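Local coordinates for tetratricopeptide repeat protein (Parabacteroides merdae ATCC 43184, PDB 4R7S) that is of unknown function but, as a tetratricopeptide repeat protein, probably serves as a helical scaffold for binding protein partners, at residues Arg115-Leu118 with Tyr119-Leu122; Ser207-Ala211 with Asn212-Leu216. All coordinates share one frame; numbering follows the deposited sequence.

How the interactions relate
From the N terminus, the chain runs through a succession of antiparallel helices before it reaches interaction 1, which covers the last two turns of helix 109-121 and the residue that ends it, Leu122. Interaction 2 follows later: it closes the short loop after helix 193-206 and starts helix 211-223. The two are in series, neither nested nor crossed, and each is a local contact within one continuous run of residues. The centres of interaction 1 and interaction 2 are about 23 Å apart. The nearest atoms of interaction 1 and interaction 2 are about 12 Å apart, so they do not touch. Interaction 1 faces helices 91-104, 125-138 and 143-156, whereas interaction 2 faces helices 178-189, 193-206 and 227-238.

Interaction 1: residues Arg115-Leu118 with Tyr119-Leu122; sequences RGLL and YIQL
Arg115 and Tyr119, one helical turn apart, run side by side near the C-terminal end of helix 109-121, part of a tetratricopeptide repeat solenoid. The arginine chain leaves the backbone with CG opposite the N (chi1 -164°), which brings CG over one face of the ring, on its CE2 side: Arg115 CG is 3.7 Å from Tyr119 CE2. Farther out, Arg115 NE comes to 3.6 Å from the same Tyr119 CE2. The phenol oxygen sits over one face of the guanidinium, whose plane is turned 41° from that of the ring, so the two groups are not stacked. Tyrosine suits this place because its ring lies along the aliphatic part of the arginine and also meets Trp127 edge-to-face. The charge is answered by a salt bridge from NE to Asp131, and NH1 is hydrogen-bonded to Asn99. An alanine in place of Tyr119 is likely to bare the arginine methylenes on that side and deprive Trp127 of its ring partner.

Among apolar groups, Leu117 CD2 and Ile120 CD1 only just meet, at 4.5 Å. Ile120 turns instead to helices 125-138 and 143-156, where a branched hydrocarbon fits the buried interface. Gly116 is also buried; tetratricopeptide motifs commonly carry a small residue three places before an aromatic such as Tyr119, consistent with close packing of neighbouring helices.

Backbone bonds carry the rest. Tyr119 N donates to Arg115 O at 2.8 Å, and Ile120 N reaches Gly116 O at 3.1 Å. The straightest is Gln121 N to Leu117 O, 3.1 Å long with an N-H...O angle of 170°. Leu122 is the first residue to leave helical geometry, yet its N still donates to Leu118 O at 2.9 Å.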
loop_
_atom_site.group_PDB
_atom_site.type_symbol
_atom_site.label_atom_id
_atom_site.label_comp_id
_atom_site.label_asym_id
_atom_site.label_seq_id
_atom_site.Cartn_x
_atom_site.Cartn_y
_atom_site.Cartn_z
ATOM N N ARG A 115 7.860 5.687 3.173
ATOM C CA ARG A 115 7.959 7.111 3.466
ATOM C C ARG A 115 8.086 7.874 2.162
ATOM O O ARG A 115 7.455 8.924 2.016
ATOM C CB ARG A 115 9.121 7.439 4.420
ATOM C CG ARG A 115 8.999 8.842 5.041
ATOM C CD ARG A 115 10.081 9.167 6.054
ATOM N NE ARG A 115 11.441 9.214 5.496
ATOM C CZ ARG A 115 12.525 9.505 6.214
ATOM N NH1 ARG A 115 12.418 9.802 7.507
ATOM N NH2 ARG A 115 13.721 9.503 5.647
ATOM N N GLY A 116 8.874 7.324 1.229
ATOM C CA GLY A 116 9.072 7.884 -0.103
ATOM C C GLY A 116 7.754 8.141 -0.807
ATOM O O GLY A 116 7.507 9.255 -1.272
ATOM N N LEU A 117 6.881 7.124 -0.839
ATOM C CA LEU A 117 5.536 7.206 -1.412
ATOM C C LEU A 117 4.707 8.263 -0.700
ATOM O O LEU A 117 4.043 9.051 -1.382
ATOM C CB LEU A 117 4.815 5.854 -1.317
ATOM C CG LEU A 117 5.383 4.676 -2.118
ATOM C CD1 LEU A 117 4.519 3.437 -1.918
ATOM C CD2 LEU A 117 5.491 4.997 -3.619
ATOM N N LEU A 118 4.738 8.286 0.672
ATOM C CA LEU A 118 4.004 9.273 1.474
ATOM C C LEU A 118 4.411 10.677 1.101
ATOM O O LEU A 118 3.548 11.557 1.006
ATOM C CB LEU A 118 4.223 9.098 2.982
ATOM C CG LEU A 118 3.427 8.057 3.717
ATOM C CD1 LEU A 118 3.704 8.166 5.191
ATOM C CD2 LEU A 118 1.919 8.216 3.477
ATOM N N TYR A 119 5.731 10.893 0.911
ATOM C CA TYR A 119 6.275 12.188 0.555
ATOM C C TYR A 119 5.754 12.616 -0.832
ATOM O O TYR A 119 5.507 13.810 -1.044
ATOM C CB TYR A 119 7.817 12.171 0.591
ATOM C CG TYR A 119 8.444 12.393 1.957
ATOM C CD1 TYR A 119 7.903 13.312 2.858
ATOM C CD2 TYR A 119 9.630 11.752 2.314
ATOM C CE1 TYR A 119 8.505 13.558 4.095
ATOM C CE2 TYR A 119 10.240 11.990 3.544
ATOM C CZ TYR A 119 9.671 12.891 4.436
ATOM O OH TYR A 119 10.275 13.141 5.643
ATOM N N ILE A 120 5.546 11.641 -1.759
ATOM C CA ILE A 120 5.013 11.935 -3.092
ATOM C C ILE A 120 3.592 12.473 -2.899
ATOM O O ILE A 120 3.285 13.572 -3.357
ATOM C CB ILE A 120 5.069 10.719 -4.059
ATOM C CG1 ILE A 120 6.500 10.406 -4.511
ATOM C CG2 ILE A 120 4.159 10.938 -5.274
ATOM C CD1 ILE A 120 6.645 9.022 -5.196
ATOM N N GLN A 121 2.771 11.723 -2.160
ATOM C CA GLN A 121 1.386 12.043 -1.836
ATOM C C GLN A 121 1.277 13.398 -1.146
ATOM O O GLN A 121 0.317 14.115 -1.402
ATOM C CB GLN A 121 0.805 10.938 -0.958
ATOM C CG GLN A 121 -0.644 11.117 -0.530
ATOM C CD GLN A 121 -1.127 9.988 0.347
ATOM O OE1 GLN A 121 -0.604 8.859 0.332
ATOM N NE2 GLN A 121 -2.161 10.266 1.119
ATOM N N LEU A 122 2.270 13.768 -0.323
ATOM C CA LEU A 122 2.268 15.044 0.400
ATOM C C LEU A 122 2.908 16.176 -0.407
ATOM O O LEU A 122 3.194 17.228 0.180
ATOM C CB LEU A 122 2.988 14.907 1.747
ATOM C CG LEU A 122 2.245 14.159 2.873
ATOM C CD1 LEU A 122 3.126 14.041 4.115
ATOM C CD2 LEU A 122 0.959 14.871 3.273
#

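Interaction 2: residues Ser207-Ala211 with Asn212-Leu216; sequences SEPTA and NLYVL
A helix N-cap joins Thr210 to Leu213 where the loop after helix 193-206 turns into helix 211-223, within the helical-repeat fold of the chain. Thr210 suits the cap because a short hydroxyl can bend back toward the first turn: with OG1 held between the backbone N and the carbonyl carbon (chi1 72°), it accepts a weak bond from Leu213 N, 3.4 Å from Thr210 OG1. The same hydroxyl is hydrogen-bonded to Glu181 of helix 178-189, which ties the start of this helix to a neighbouring one.

Ahead of the cap, Pro209 brings a rigid apolar ring. Its CB lies 3.7 Å from Leu213 CD2, while Tyr214 CE2 stands 4.2 Å from Pro209 CB. Leucine fits this position since its side chain also touches Ile200, Val203 and Phe204 of helix 193-206. Pro209 also touches Phe204, whose ring meets that of Tyr214 edge-to-face.

The backbone then settles into helical bonding. Bonds from Leu213 N and Tyr214 N to Thr210 O are weak; the first well-formed one runs from Val215 N to Ala211 O, 3.0 Å long, with the donor in the carbonyl plane.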
loop_
_atom_site.group_PDB
_atom_site.type_symbol
_atom_site.label_atom_id
_atom_site.label_comp_id
_atom_site.label_asym_id
_atom_site.label_seq_id
_atom_site.Cartn_x
_atom_site.Cartn_y
_atom_site.Cartn_z
ATOM N N SER A 207 -3.127 -10.339 -19.060
ATOM C CA SER A 207 -3.208 -10.480 -17.608
ATOM C C SER A 207 -4.646 -10.159 -17.087
ATOM O O SER A 207 -5.618 -10.221 -17.843
ATOM C CB SER A 207 -2.147 -9.565 -16.982
ATOM O OG SER A 207 -2.170 -9.436 -15.570
ATOM N N GLU A 208 -4.767 -9.885 -15.775
ATOM C CA GLU A 208 -6.000 -9.541 -15.075
ATOM C C GLU A 208 -5.815 -8.103 -14.521
ATOM O O GLU A 208 -5.048 -7.897 -13.575
ATOM C CB GLU A 208 -6.330 -10.581 -13.979
ATOM N N PRO A 209 -6.420 -7.085 -15.182
ATOM C CA PRO A 209 -6.219 -5.697 -14.733
ATOM C C PRO A 209 -6.730 -5.400 -13.315
ATOM O O PRO A 209 -7.623 -6.082 -12.794
ATOM C CB PRO A 209 -7.017 -4.873 -15.761
ATOM C CG PRO A 209 -7.223 -5.780 -16.919
ATOM C CD PRO A 209 -7.334 -7.143 -16.344
ATOM N N THR A 210 -6.156 -4.353 -12.705
ATOM C CA THR A 210 -6.583 -3.864 -11.402
ATOM C C THR A 210 -7.803 -2.969 -11.612
ATOM O O THR A 210 -8.078 -2.558 -12.749
ATOM C CB THR A 210 -5.441 -3.113 -10.665
ATOM O OG1 THR A 210 -5.196 -1.843 -11.291
ATOM C CG2 THR A 210 -4.160 -3.938 -10.554
ATOM N N ALA A 211 -8.502 -2.638 -10.514
ATOM C CA ALA A 211 -9.649 -1.736 -10.510
ATOM C C ALA A 211 -9.233 -0.366 -11.070
ATOM O O ALA A 211 -9.970 0.242 -11.857
ATOM C CB ALA A 211 -10.172 -1.589 -9.088
ATOM N N ASN A 212 -7.999 0.078 -10.702
ATOM C CA ASN A 212 -7.377 1.330 -11.126
ATOM C C ASN A 212 -7.293 1.419 -12.641
ATOM O O ASN A 212 -7.547 2.487 -13.204
ATOM C CB ASN A 212 -5.985 1.447 -10.511
ATOM C CG ASN A 212 -5.967 2.017 -9.116
ATOM O OD1 ASN A 212 -6.990 2.222 -8.472
ATOM N ND2 ASN A 212 -4.794 2.298 -8.614
ATOM N N LEU A 213 -6.979 0.282 -13.301
ATOM C CA LEU A 213 -6.869 0.230 -14.742
ATOM C C LEU A 213 -8.251 0.302 -15.390
ATOM O O LEU A 213 -8.365 0.860 -16.489
ATOM C CB LEU A 213 -6.073 -0.995 -15.225
ATOM C CG LEU A 213 -5.451 -0.817 -16.615
ATOM C CD1 LEU A 213 -4.316 0.224 -16.601
ATOM C CD2 LEU A 213 -5.053 -2.149 -17.235
ATOM N N TYR A 214 -9.306 -0.195 -14.703
ATOM C CA TYR A 214 -10.665 -0.077 -15.242
ATOM C C TYR A 214 -11.091 1.389 -15.172
ATOM O O TYR A 214 -11.645 1.892 -16.142
ATOM C CB TYR A 214 -11.663 -0.993 -14.520
ATOM C CG TYR A 214 -11.732 -2.404 -15.066
ATOM C CD1 TYR A 214 -12.531 -2.708 -16.166
ATOM C CD2 TYR A 214 -11.026 -3.441 -14.465
ATOM C CE1 TYR A 214 -12.593 -4.004 -16.684
ATOM C CE2 TYR A 214 -11.094 -4.749 -14.962
ATOM C CZ TYR A 214 -11.899 -5.030 -16.060
ATOM O OH TYR A 214 -12.021 -6.324 -16.524
ATOM N N VAL A 215 -10.743 2.104 -14.067
ATOM C CA VAL A 215 -11.025 3.549 -13.916
ATOM C C VAL A 215 -10.290 4.303 -15.032
ATOM O O VAL A 215 -10.909 5.103 -15.727
ATOM C CB VAL A 215 -10.662 4.103 -12.508
ATOM C CG1 VAL A 215 -10.622 5.635 -12.486
ATOM C CG2 VAL A 215 -11.622 3.586 -11.454
ATOM N N LEU A 216 -8.987 3.989 -15.229
ATOM C CA LEU A 216 -8.123 4.570 -16.253
ATOM C C LEU A 216 -8.716 4.373 -17.656
ATOM O O LEU A 216 -8.858 5.361 -18.391
ATOM C CB LEU A 216 -6.692 3.999 -16.182
ATOM C CG LEU A 216 -5.639 4.814 -16.968
ATOM C CD1 LEU A 216 -5.550 6.272 -16.468
ATOM C CD2 LEU A 216 -4.287 4.150 -16.942
#